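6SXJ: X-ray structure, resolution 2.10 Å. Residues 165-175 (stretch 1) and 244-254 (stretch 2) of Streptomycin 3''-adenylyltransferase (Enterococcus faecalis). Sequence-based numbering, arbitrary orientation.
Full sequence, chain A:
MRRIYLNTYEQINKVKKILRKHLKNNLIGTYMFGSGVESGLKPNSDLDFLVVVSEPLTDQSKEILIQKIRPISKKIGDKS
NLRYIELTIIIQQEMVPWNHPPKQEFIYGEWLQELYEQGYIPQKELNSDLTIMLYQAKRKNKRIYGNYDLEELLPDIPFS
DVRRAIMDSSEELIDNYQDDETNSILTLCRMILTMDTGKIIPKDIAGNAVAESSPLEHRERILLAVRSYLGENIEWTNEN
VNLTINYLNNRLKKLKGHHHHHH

Stretch 1, residues 165-175: AIMDSSEELID
Stretch 2 244-254: TINYLNNRLKK

Both stretches are α-helical, and both helices begin earlier in the chain. Residues 165-173 keep phi near -65°, apart from Glu-172 at -84°, and psi between -50° and -23°; residues 244-253 are similar, until Lys-254 leaves helical geometry at phi/psi -83°/15°. Regular i to i+4 bonds hold each helix, for example Ser-170 N to Ile-166 O at 3.0 Å and Asn-249 N to Ile-245 O at 2.8 Å. The helices run nearly antiparallel: their axes cross at -160° and approach to 11.0 Å, and side chains, not backbones, make most of the contact. The register follows from the direction. The CA atoms of Met-167 and Lys-253 lie 7.8 Å apart, those of Ser-170 and Asn-249 7.3 Å, and those of Ile-174 and Ile-245 6.5 Å, so the backbones draw closer toward the C-terminal end of stretch 1.

No hydrogen bond links the stretches; the contact is mainly apolar and buries 354 Å² in all. At one end stands Leu-252 (chi1 t, chi2 p), buried and directed toward stretch 1, where branched methyls can meet several neighbours. Its CG lies 3.7 Å from Met-167 CE, and its CD1 lies 4.3 Å from Ile-166 CG2. Met-167 leaves its helix sideways, but an m, m, m rotamer brings its flexible, unbranched chain nearer to stretch 2; its CE also comes within 4.2 Å of Lys-253 CA. Ile-166 (m, t) points toward the partner helix from a buried position.

Ser-170 suits the middle of the interface because it is small and can satisfy its hydroxyl locally. In rotamer p, its OG donates to Met-167 O at 2.6 Å, one turn back, while its CB packs 3.8 Å from Leu-252 CD2. Ser-170 OG lies 4.0 Å from Asn-249 OD1, too far for a hydrogen bond. Asn-249 (chi1 t, chi2 48°) points toward stretch 1 and offers the flat side-chain amide to an apolar neighbour: its CG is 3.7 Å from Ile-174 CG2.

That same CG2 of Ile-174 meets Ile-245 CG2 at 3.6 Å, closing the other end of the contact. Ile-174 adopts chi1 48° (p) and chi2 94°, whereas Ile-245 is m, m; both CB atoms point toward the opposing stretch, and the beta-branched shape places methyl groups close to the backbone, where the CA atoms of the register pairs come nearest, 6.5 Å between Ile-174 CA and Ile-245 CA.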

ATOM      1  N   ALA A 165      11.534  -8.793  -0.067  1.00 70.93           N
ATOM      2  CA  ALA A 165      10.109  -8.482  -0.036  1.00 65.70           C
ATOM      3  C   ALA A 165       9.531  -8.404  -1.445  1.00 62.02           C
ATOM      4  O   ALA A 165       8.505  -9.028  -1.747  1.00 58.46           O
ATOM      5  CB  ALA A 165       9.897  -7.165   0.715  1.00 70.92           C
ATOM      6  N   ILE A 166      10.178  -7.636  -2.325  1.00 65.07           N
ATOM      7  CA  ILE A 166       9.648  -7.455  -3.674  1.00 64.17           C
ATOM      8  C   ILE A 166       9.594  -8.784  -4.419  1.00 75.56           C
ATOM      9  O   ILE A 166       8.603  -9.097  -5.090  1.00 75.63           O
ATOM     10  CB  ILE A 166      10.489  -6.416  -4.437  1.00 65.06           C
ATOM     11  CG1 ILE A 166      10.161  -5.002  -3.952  1.00 64.59           C
ATOM     12  CG2 ILE A 166      10.254  -6.546  -5.942  1.00 68.63           C
ATOM     13  CD1 ILE A 166      11.059  -3.931  -4.522  1.00 62.83           C
ATOM     14  N   MET A 167      10.657  -9.586  -4.325  1.00 64.99           N
ATOM     15  CA  MET A 167      10.699 -10.832  -5.081  1.00 68.33           C
ATOM     16  C   MET A 167       9.626 -11.803  -4.608  1.00 69.20           C
ATOM     17  O   MET A 167       8.959 -12.456  -5.419  1.00 64.52           O
ATOM     18  CB  MET A 167      12.074 -11.477  -4.950  1.00 65.35           C
ATOM     19  CG  MET A 167      13.250 -10.592  -5.303  1.00 65.43           C
ATOM     20  SD  MET A 167      13.006  -9.578  -6.765  1.00 91.75           S
ATOM     21  CE  MET A 167      12.846 -10.804  -8.045  1.00 64.04           C
ATOM     22  N   ASP A 168       9.445 -11.920  -3.298  1.00 68.33           N
ATOM     23  CA  ASP A 168       8.442 -12.849  -2.792  1.00 71.18           C
ATOM     24  C   ASP A 168       7.037 -12.430  -3.224  1.00 70.45           C
ATOM     25  O   ASP A 168       6.199 -13.280  -3.546  1.00 75.89           O
ATOM     26  CB  ASP A 168       8.539 -12.944  -1.269  1.00 75.71           C
ATOM     27  CG  ASP A 168       9.681 -13.828  -0.797  1.00 79.66           C
ATOM     28  OD1 ASP A 168      10.395 -14.367  -1.657  1.00 76.85           O
ATOM     29  OD2 ASP A 168       9.863 -13.980   0.434  1.00 84.09           O
ATOM     30  N   SER A 169       6.786 -11.123  -3.321  1.00 72.48           N
ATOM     31  CA  SER A 169       5.471 -10.659  -3.753  1.00 70.12           C
ATOM     32  C   SER A 169       5.256 -10.902  -5.241  1.00 70.34           C
ATOM     33  O   SER A 169       4.156 -11.279  -5.664  1.00 75.04           O
ATOM     34  CB  SER A 169       5.315  -9.175  -3.439  1.00 63.80           C
ATOM     35  OG  SER A 169       4.156  -8.654  -4.060  1.00 72.21           O
ATOM     36  N   SER A 170       6.298 -10.701  -6.050  1.00 73.38           N
ATOM     37  CA  SER A 170       6.181 -10.991  -7.474  1.00 71.39           C
ATOM     38  C   SER A 170       5.886 -12.464  -7.713  1.00 73.78           C
ATOM     39  O   SER A 170       5.160 -12.811  -8.653  1.00 73.46           O
ATOM     40  CB  SER A 170       7.466 -10.597  -8.202  1.00 76.81           C
ATOM     41  OG  SER A 170       8.538 -11.437  -7.805  1.00 71.37           O
ATOM     42  N   GLU A 171       6.438 -13.344  -6.873  1.00 76.58           N
ATOM     43  CA  GLU A 171       6.306 -14.777  -7.110  1.00 80.11           C
ATOM     44  C   GLU A 171       4.848 -15.215  -7.054  1.00 84.14           C
ATOM     45  O   GLU A 171       4.418 -16.070  -7.838  1.00 79.04           O
ATOM     46  CB  GLU A 171       7.141 -15.553  -6.092  1.00 82.42           C
ATOM     47  CG  GLU A 171       8.371 -16.220  -6.685  1.00 93.10           C
ATOM     48  CD  GLU A 171       9.461 -16.465  -5.657  1.00102.56           C
ATOM     49  OE1 GLU A 171      10.633 -16.632  -6.061  1.00106.00           O
ATOM     50  OE2 GLU A 171       9.148 -16.495  -4.447  1.00 94.60           O
ATOM     51  N   GLU A 172       4.073 -14.652  -6.127  1.00 81.83           N
ATOM     52  CA  GLU A 172       2.644 -14.924  -6.088  1.00 78.88           C
ATOM     53  C   GLU A 172       1.870 -14.028  -7.043  1.00 79.95           C
ATOM     54  O   GLU A 172       0.768 -14.396  -7.462  1.00 80.98           O
ATOM     55  CB  GLU A 172       2.121 -14.760  -4.661  1.00 85.88           C
ATOM     56  CG  GLU A 172       2.431 -15.962  -3.768  1.00 86.01           C
ATOM     57  CD  GLU A 172       1.794 -15.854  -2.404  1.00 99.95           C
ATOM     58  OE1 GLU A 172       2.110 -16.690  -1.530  1.00 99.05           O
ATOM     59  OE2 GLU A 172       0.990 -14.920  -2.204  1.00101.92           O
ATOM     60  N   LEU A 173       2.431 -12.870  -7.397  1.00 82.58           N
ATOM     61  CA  LEU A 173       1.773 -11.972  -8.343  1.00 76.51           C
ATOM     62  C   LEU A 173       1.635 -12.613  -9.719  1.00 78.65           C
ATOM     63  O   LEU A 173       0.578 -12.520 -10.354  1.00 82.45           O
ATOM     64  CB  LEU A 173       2.569 -10.677  -8.448  1.00 78.30           C
ATOM     65  CG  LEU A 173       1.882  -9.426  -8.976  1.00 76.39           C
ATOM     66  CD1 LEU A 173       2.399  -8.208  -8.235  1.00 80.33           C
ATOM     67  CD2 LEU A 173       2.131  -9.302 -10.461  1.00 77.80           C
ATOM     68  N   ILE A 174       2.683 -13.285 -10.194  1.00 78.46           N
ATOM     69  CA  ILE A 174       2.629 -13.926 -11.501  1.00 79.86           C
ATOM     70  C   ILE A 174       1.584 -15.031 -11.537  1.00 79.83           C
ATOM     71  O   ILE A 174       1.128 -15.418 -12.619  1.00 79.93           O
ATOM     72  CB  ILE A 174       4.014 -14.489 -11.890  1.00 69.05           C
ATOM     73  CG1 ILE A 174       4.614 -15.294 -10.733  1.00 82.74           C
ATOM     74  CG2 ILE A 174       4.954 -13.365 -12.292  1.00 72.20           C
ATOM     75  CD1 ILE A 174       4.336 -16.788 -10.808  1.00 86.86           C
ATOM     76  N   ASP A 175       1.201 -15.563 -10.377  1.00 80.78           N
ATOM     77  CA  ASP A 175       0.235 -16.652 -10.305  1.00 83.91           C
ATOM     78  C   ASP A 175      -1.187 -16.162 -10.080  1.00 85.07           C
ATOM     79  O   ASP A 175      -2.122 -16.973 -10.134  1.00 83.07           O
ATOM     80  CB  ASP A 175       0.625 -17.624  -9.184  1.00 81.33           C
ATOM     81  CG  ASP A 175       0.309 -19.066  -9.528  1.00 88.71           C
ATOM     82  OD1 ASP A 175       0.142 -19.375 -10.727  1.00 89.85           O
ATOM     83  OD2 ASP A 175       0.230 -19.892  -8.596  1.00 93.93           O
ATOM     84  N   THR A 244       3.545 -10.404 -21.152  1.00 56.82           N
ATOM     85  CA  THR A 244       4.152  -9.244 -20.507  1.00 45.81           C
ATOM     86  C   THR A 244       4.483  -9.537 -19.050  1.00 47.03           C
ATOM     87  O   THR A 244       5.544  -9.141 -18.555  1.00 52.56           O
ATOM     88  CB  THR A 244       3.217  -8.038 -20.619  1.00 52.82           C
ATOM     89  OG1 THR A 244       3.048  -7.683 -21.997  1.00 53.96           O
ATOM     90  CG2 THR A 244       3.782  -6.860 -19.867  1.00 51.05           C
ATOM     91  N   ILE A 245       3.579 -10.219 -18.341  1.00 53.40           N
ATOM     92  CA  ILE A 245       3.885 -10.660 -16.981  1.00 49.16           C
ATOM     93  C   ILE A 245       5.199 -11.430 -16.973  1.00 58.37           C
ATOM     94  O   ILE A 245       6.102 -11.161 -16.166  1.00 55.47           O
ATOM     95  CB  ILE A 245       2.728 -11.514 -16.427  1.00 64.43           C
ATOM     96  CG1 ILE A 245       1.459 -10.667 -16.277  1.00 65.77           C
ATOM     97  CG2 ILE A 245       3.109 -12.142 -15.096  1.00 61.61           C
ATOM     98  CD1 ILE A 245       1.375  -9.915 -14.964  1.00 69.69           C
ATOM     99  N   ASN A 246       5.323 -12.410 -17.876  1.00 61.21           N
ATOM    100  CA  ASN A 246       6.564 -13.167 -17.991  1.00 64.09           C
ATOM    101  C   ASN A 246       7.735 -12.238 -18.281  1.00 55.89           C
ATOM    102  O   ASN A 246       8.782 -12.314 -17.629  1.00 58.53           O
ATOM    103  CB  ASN A 246       6.428 -14.227 -19.087  1.00 59.51           C
ATOM    104  CG  ASN A 246       5.478 -15.343 -18.702  1.00 73.24           C
ATOM    105  OD1 ASN A 246       5.149 -15.513 -17.524  1.00 75.04           O
ATOM    106  ND2 ASN A 246       5.024 -16.110 -19.695  1.00 66.77           N
ATOM    107  N   TYR A 247       7.562 -11.335 -19.248  1.00 58.30           N
ATOM    108  CA  TYR A 247       8.624 -10.392 -19.578  1.00 54.41           C
ATOM    109  C   TYR A 247       9.026  -9.564 -18.362  1.00 58.16           C
ATOM    110  O   TYR A 247      10.214  -9.456 -18.029  1.00 52.24           O
ATOM    111  CB  TYR A 247       8.172  -9.470 -20.710  1.00 60.85           C
ATOM    112  CG  TYR A 247       9.044  -8.241 -20.835  1.00 56.69           C
ATOM    113  CD1 TYR A 247      10.319  -8.335 -21.376  1.00 60.46           C
ATOM    114  CD2 TYR A 247       8.607  -6.992 -20.391  1.00 59.01           C
ATOM    115  CE1 TYR A 247      11.133  -7.233 -21.485  1.00 54.97           C
ATOM    116  CE2 TYR A 247       9.420  -5.875 -20.504  1.00 57.77           C
ATOM    117  CZ  TYR A 247      10.685  -6.005 -21.052  1.00 61.46           C
ATOM    118  OH  TYR A 247      11.517  -4.914 -21.174  1.00 72.99           O
ATOM    119  N   LEU A 248       8.045  -8.950 -17.696  1.00 57.82           N
ATOM    120  CA  LEU A 248       8.350  -8.105 -16.547  1.00 57.50           C
ATOM    121  C   LEU A 248       8.987  -8.909 -15.424  1.00 58.70           C
ATOM    122  O   LEU A 248       9.901  -8.427 -14.743  1.00 56.78           O
ATOM    123  CB  LEU A 248       7.075  -7.422 -16.055  1.00 55.90           C
ATOM    124  CG  LEU A 248       6.464  -6.432 -17.048  1.00 61.62           C
ATOM    125  CD1 LEU A 248       5.125  -5.912 -16.571  1.00 59.04           C
ATOM    126  CD2 LEU A 248       7.456  -5.304 -17.265  1.00 45.58           C
ATOM    127  N   ASN A 249       8.505 -10.134 -15.204  1.00 54.99           N
ATOM    128  CA  ASN A 249       9.059 -10.962 -14.138  1.00 62.59           C
ATOM    129  C   ASN A 249      10.515 -11.312 -14.421  1.00 62.61           C
ATOM    130  O   ASN A 249      11.386 -11.160 -13.556  1.00 55.51           O
ATOM    131  CB  ASN A 249       8.215 -12.228 -13.977  1.00 59.75           C
ATOM    132  CG  ASN A 249       8.579 -13.014 -12.734  1.00 62.05           C
ATOM    133  OD1 ASN A 249       8.697 -12.456 -11.645  1.00 69.97           O
ATOM    134  ND2 ASN A 249       8.764 -14.316 -12.893  1.00 71.12           N
ATOM    135  N   ASN A 250      10.803 -11.793 -15.631  1.00 62.56           N
ATOM    136  CA  ASN A 250      12.181 -12.125 -15.973  1.00 66.56           C
ATOM    137  C   ASN A 250      13.071 -10.888 -15.903  1.00 66.70           C
ATOM    138  O   ASN A 250      14.147 -10.921 -15.298  1.00 70.08           O
ATOM    139  CB  ASN A 250      12.231 -12.773 -17.356  1.00 65.34           C
ATOM    140  CG  ASN A 250      11.727 -14.216 -17.340  1.00 73.59           C
ATOM    141  OD1 ASN A 250      10.850 -14.589 -18.124  1.00 76.32           O
ATOM    142  ND2 ASN A 250      12.276 -15.030 -16.440  1.00 66.02           N
ATOM    143  N   ARG A 251      12.628  -9.779 -16.503  1.00 61.21           N
ATOM    144  CA  ARG A 251      13.350  -8.517 -16.351  1.00 68.83           C
ATOM    145  C   ARG A 251      13.636  -8.221 -14.883  1.00 72.41           C
ATOM    146  O   ARG A 251      14.742  -7.796 -14.527  1.00 69.39           O
ATOM    147  CB  ARG A 251      12.534  -7.387 -16.979  1.00 64.06           C
ATOM    148  CG  ARG A 251      13.249  -6.061 -17.163  1.00 74.58           C
ATOM    149  CD  ARG A 251      12.214  -4.985 -17.474  1.00 68.94           C
ATOM    150  NE  ARG A 251      12.702  -3.925 -18.348  1.00 87.09           N
ATOM    151  CZ  ARG A 251      13.619  -3.031 -17.994  1.00 91.35           C
ATOM    152  NH1 ARG A 251      14.163  -3.078 -16.786  1.00 91.44           N
ATOM    153  NH2 ARG A 251      13.996  -2.093 -18.853  1.00102.55           N
ATOM    154  N   LEU A 252      12.650  -8.457 -14.015  1.00 68.86           N
ATOM    155  CA  LEU A 252      12.837  -8.209 -12.590  1.00 66.76           C
ATOM    156  C   LEU A 252      13.811  -9.206 -11.976  1.00 71.06           C
ATOM    157  O   LEU A 252      14.661  -8.827 -11.162  1.00 69.79           O
ATOM    158  CB  LEU A 252      11.485  -8.274 -11.881  1.00 68.94           C
ATOM    159  CG  LEU A 252      11.435  -8.215 -10.352  1.00 77.30           C
ATOM    160  CD1 LEU A 252      12.067  -6.943  -9.820  1.00 74.49           C
ATOM    161  CD2 LEU A 252       9.978  -8.336  -9.886  1.00 69.43           C
ATOM    162  N   LYS A 253      13.709 -10.482 -12.356  1.00 71.61           N
ATOM    163  CA  LYS A 253      14.569 -11.507 -11.774  1.00 72.85           C
ATOM    164  C   LYS A 253      16.049 -11.243 -12.024  1.00 77.20           C
ATOM    165  O   LYS A 253      16.892 -11.810 -11.321  1.00 80.04           O
ATOM    166  CB  LYS A 253      14.186 -12.883 -12.323  1.00 66.06           C
ATOM    167  CG  LYS A 253      13.005 -13.529 -11.619  1.00 60.27           C
ATOM    168  CD  LYS A 253      12.215 -14.423 -12.579  1.00 67.85           C
ATOM    169  CE  LYS A 253      12.522 -15.909 -12.358  1.00 69.59           C
ATOM    170  NZ  LYS A 253      11.880 -16.774 -13.403  1.00 70.77           N
ATOM    171  N   LYS A 254      16.388 -10.409 -13.009  1.00 74.09           N
ATOM    172  CA  LYS A 254      17.762  -9.970 -13.223  1.00 75.32           C
ATOM    173  C   LYS A 254      18.145  -8.801 -12.323  1.00 90.11           C
ATOM    174  O   LYS A 254      19.164  -8.148 -12.580  1.00 92.01           O
ATOM    175  CB  LYS A 254      17.971  -9.574 -14.688  1.00 76.43           C
ATOM    176  CG  LYS A 254      17.346 -10.518 -15.700  1.00 81.17           C
ATOM    177  CD  LYS A 254      17.786 -11.961 -15.468  1.00 83.13           C
ATOM    178  CE  LYS A 254      16.616 -12.843 -15.037  1.00 82.17           C
ATOM    179  NZ  LYS A 254      17.042 -13.999 -14.182  1.00 81.68           N
TER